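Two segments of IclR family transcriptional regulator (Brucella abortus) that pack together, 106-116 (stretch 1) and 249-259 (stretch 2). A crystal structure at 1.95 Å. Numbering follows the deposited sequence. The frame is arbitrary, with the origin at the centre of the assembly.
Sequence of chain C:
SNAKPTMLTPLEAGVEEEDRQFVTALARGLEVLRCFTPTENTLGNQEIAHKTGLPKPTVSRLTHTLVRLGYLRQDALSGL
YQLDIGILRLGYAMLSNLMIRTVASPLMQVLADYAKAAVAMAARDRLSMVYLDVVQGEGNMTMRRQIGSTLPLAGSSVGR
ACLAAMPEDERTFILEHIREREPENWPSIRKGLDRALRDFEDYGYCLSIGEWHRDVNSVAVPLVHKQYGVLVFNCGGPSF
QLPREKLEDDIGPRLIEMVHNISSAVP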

# COMPACT_ATOMS: atom_id res chain seq x y z
N PRO C 106 20.70 1.96 -5.16
CA PRO C 106 22.03 2.51 -4.87
C PRO C 106 22.46 3.54 -5.90
O PRO C 106 23.17 4.49 -5.55
N LEU C 107 22.07 3.36 -7.16
CA LEU C 107 22.37 4.37 -8.18
C LEU C 107 21.59 5.65 -7.90
O LEU C 107 22.10 6.76 -8.14
N MSE C 108 20.37 5.53 -7.43
CA MSE C 108 19.57 6.71 -7.12
C MSE C 108 20.17 7.46 -5.93
O MSE C 108 20.12 8.69 -5.85
N GLN C 109 20.73 6.69 -4.99
CA GLN C 109 21.35 7.30 -3.82
C GLN C 109 22.56 8.15 -4.22
O GLN C 109 22.71 9.28 -3.74
N VAL C 110 23.40 7.64 -5.12
CA VAL C 110 24.56 8.39 -5.61
C VAL C 110 24.11 9.71 -6.25
O VAL C 110 24.71 10.76 -6.01
N LEU C 111 23.07 9.66 -7.08
CA LEU C 111 22.61 10.89 -7.72
C LEU C 111 21.99 11.84 -6.71
O LEU C 111 22.27 13.05 -6.73
N ALA C 112 21.14 11.31 -5.81
CA ALA C 112 20.55 12.14 -4.76
C ALA C 112 21.62 12.79 -3.89
O ALA C 112 21.49 13.97 -3.53
N ASP C 113 22.68 12.05 -3.52
CA ASP C 113 23.75 12.63 -2.71
C ASP C 113 24.47 13.73 -3.48
O ASP C 113 24.72 14.81 -2.94
N TYR C 114 24.80 13.46 -4.75
CA TYR C 114 25.46 14.48 -5.57
C TYR C 114 24.59 15.72 -5.73
O TYR C 114 25.09 16.85 -5.64
N ALA C 115 23.30 15.54 -5.98
CA ALA C 115 22.43 16.66 -6.31
C ALA C 115 21.85 17.33 -5.08
O ALA C 115 21.20 18.38 -5.23
N LYS C 116 22.02 16.73 -3.90
CA LYS C 116 21.38 17.16 -2.66
C LYS C 116 19.87 17.33 -2.84
O LYS C 116 19.26 18.29 -2.38
N ASP C 249 22.04 21.14 -17.82
CA ASP C 249 23.45 20.92 -18.10
C ASP C 249 24.09 19.82 -17.25
O ASP C 249 25.12 19.27 -17.64
N ASP C 250 23.52 19.53 -16.08
CA ASP C 250 24.20 18.69 -15.10
C ASP C 250 23.29 17.53 -14.67
O ASP C 250 23.58 16.37 -14.96
N ILE C 251 22.19 17.83 -14.00
CA ILE C 251 21.39 16.74 -13.42
C ILE C 251 20.73 15.89 -14.51
O ILE C 251 20.72 14.65 -14.44
N GLY C 252 20.14 16.54 -15.51
CA GLY C 252 19.47 15.83 -16.57
C GLY C 252 20.35 14.80 -17.25
O GLY C 252 20.01 13.61 -17.32
N PRO C 253 21.52 15.24 -17.78
CA PRO C 253 22.49 14.27 -18.34
C PRO C 253 22.91 13.17 -17.36
O PRO C 253 22.96 12.00 -17.74
N ARG C 254 23.18 13.51 -16.10
CA ARG C 254 23.48 12.47 -15.12
C ARG C 254 22.30 11.52 -14.93
O ARG C 254 22.50 10.32 -14.71
N LEU C 255 21.08 12.04 -14.98
CA LEU C 255 19.93 11.15 -14.78
C LEU C 255 19.79 10.20 -15.96
O LEU C 255 19.43 9.03 -15.79
N ILE C 256 20.07 10.70 -17.18
CA ILE C 256 20.03 9.86 -18.37
C ILE C 256 21.04 8.74 -18.27
O ILE C 256 20.76 7.59 -18.64
N GLU C 257 22.25 9.05 -17.80
CA GLU C 257 23.27 8.03 -17.64
C GLU C 257 22.87 7.02 -16.56
O GLU C 257 23.12 5.82 -16.72
N MSE C 258 22.27 7.49 -15.48
CA MSE C 258 21.78 6.59 -14.40
C MSE C 258 20.75 5.61 -14.93
O MSE C 258 20.84 4.41 -14.68
N VAL C 259 19.77 6.12 -15.67
CA VAL C 259 18.75 5.24 -16.25
C VAL C 259 19.39 4.23 -17.21
O VAL C 259 18.99 3.06 -17.24

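Two nearly antiparallel helices, their axes 10.5 Å apart at closest approach, pack through an apolar seam that ends in a polar cluster around Tyr 114. Leu 107, Leu 111, Tyr 114 and Ala 115 point toward stretch 2; Asp 250, Arg 254 and Met 258 point back.

Met 258, a selenomethionine (t, t, p), is one centre of the seam. Its SE lies 3.7 Å from Leu 107 O and 4.0 Å from Leu 111 CD2. Its CE reaches Met 108 CG at 3.9 Å. Met 108, also selenomethionine (m, t, p), leaves sideways and its end leads away. Leu 107 (m, t) adds CB against Met 258 CG at 3.8 Å.

Leu 111 (t, p) is buried. Its CD2 meets Leu 255 CD1 at 3.8 Å, and its CD1 lies 4.1 Å from Arg 254 CB. Ile 251 (m, m) starts sideways, but its CD1 comes within 3.7 Å of Ala 115 CB.

Tyr 114 (chi1 t) donates a very short hydrogen bond from OH to Asp 250 OD2, 2.4 Å. The Arg 254 guanidinium stacks flat on its ring, with CZ 3.3 Å from the ring centroid, a cation-pi contact. Arg 254 NH1 also forms a salt bridge with Asp 250 OD1 at 3.0 Å, so Asp 250 links both partners.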

# COMPACT_ATOMS: atom_id res chain seq x y z
CB PRO C 106 22.95 1.29 -4.87
CG PRO C 106 22.17 0.16 -5.44
CD PRO C 106 20.72 0.50 -5.39
CB LEU C 107 22.03 3.82 -9.57
CG LEU C 107 22.92 2.67 -10.03
CD1 LEU C 107 22.36 2.05 -11.29
CD2 LEU C 107 24.34 3.18 -10.28
CB MSE C 108 18.11 6.32 -6.82
CG MSE C 108 17.35 5.87 -8.06
SE MSE C 108 15.72 4.80 -7.62
CE MSE C 108 14.73 6.09 -6.55
CB GLN C 109 21.74 6.22 -2.81
CG GLN C 109 22.29 6.75 -1.50
CD GLN C 109 21.25 7.50 -0.70
OE1 GLN C 109 20.31 6.91 -0.18
NE2 GLN C 109 21.40 8.82 -0.61
CB VAL C 110 25.38 7.53 -6.59
CG1 VAL C 110 26.46 8.37 -7.31
CG2 VAL C 110 26.00 6.35 -5.86
CB LEU C 111 21.61 10.57 -8.83
CG LEU C 111 21.05 11.83 -9.51
CD1 LEU C 111 22.19 12.72 -10.10
CD2 LEU C 111 20.04 11.48 -10.57
CB ALA C 112 19.58 11.29 -3.90
CB ASP C 113 24.76 11.56 -2.29
CG ASP C 113 24.21 10.57 -1.25
OD1 ASP C 113 23.11 10.78 -0.67
OD2 ASP C 113 24.90 9.54 -1.03
CB TYR C 114 25.81 13.92 -6.94
CG TYR C 114 26.23 15.03 -7.87
CD1 TYR C 114 27.48 15.63 -7.73
CD2 TYR C 114 25.36 15.52 -8.85
CE1 TYR C 114 27.87 16.68 -8.56
CE2 TYR C 114 25.74 16.57 -9.68
CZ TYR C 114 27.00 17.13 -9.53
OH TYR C 114 27.37 18.16 -10.35
CB ALA C 115 21.28 16.20 -7.22
CB LYS C 116 22.03 18.45 -2.12
CG LYS C 116 23.55 18.34 -1.99
CD LYS C 116 24.13 19.47 -1.16
CE LYS C 116 25.63 19.27 -0.93
NZ LYS C 116 25.92 17.93 -0.35
CB ASP C 249 24.24 22.21 -17.86
CG ASP C 249 23.90 23.32 -18.87
OD1 ASP C 249 23.03 23.13 -19.77
OD2 ASP C 249 24.53 24.39 -18.75
CB ASP C 250 24.64 19.55 -13.89
CG ASP C 250 25.51 18.78 -12.87
OD1 ASP C 250 25.98 17.67 -13.19
OD2 ASP C 250 25.74 19.30 -11.74
CB ILE C 251 20.34 17.30 -12.44
CG1 ILE C 251 21.01 18.08 -11.30
CG2 ILE C 251 19.50 16.13 -11.81
CD1 ILE C 251 22.17 17.36 -10.66
CB PRO C 253 23.66 15.17 -18.76
CG PRO C 253 22.99 16.45 -19.16
CD PRO C 253 21.87 16.63 -18.15
CB ARG C 254 23.85 13.10 -13.78
CG ARG C 254 25.14 13.85 -13.80
CD ARG C 254 25.26 14.65 -12.54
NE ARG C 254 26.22 14.04 -11.64
CZ ARG C 254 27.46 14.48 -11.47
NH1 ARG C 254 27.88 15.55 -12.13
NH2 ARG C 254 28.26 13.85 -10.64
CB LEU C 255 18.66 11.98 -14.57
CG LEU C 255 17.32 11.29 -14.30
CD1 LEU C 255 17.39 10.30 -13.10
CD2 LEU C 255 16.25 12.34 -14.08
CB ILE C 256 20.27 10.71 -19.63
CG1 ILE C 256 19.07 11.63 -19.90
CG2 ILE C 256 20.61 9.82 -20.87
CD1 ILE C 256 19.42 12.71 -21.01
CB GLU C 257 24.62 8.68 -17.29
CG GLU C 257 25.75 7.69 -17.06
CD GLU C 257 26.06 6.81 -18.27
OE1 GLU C 257 25.68 7.18 -19.41
OE2 GLU C 257 26.71 5.75 -18.08
CB MSE C 258 21.18 7.39 -13.24
CG MSE C 258 20.87 6.51 -11.95
SE MSE C 258 19.67 7.48 -10.78
CE MSE C 258 17.96 7.16 -11.68
CB VAL C 259 17.65 6.08 -16.93
CG1 VAL C 259 16.72 5.21 -17.78
CG2 VAL C 259 16.85 6.82 -15.87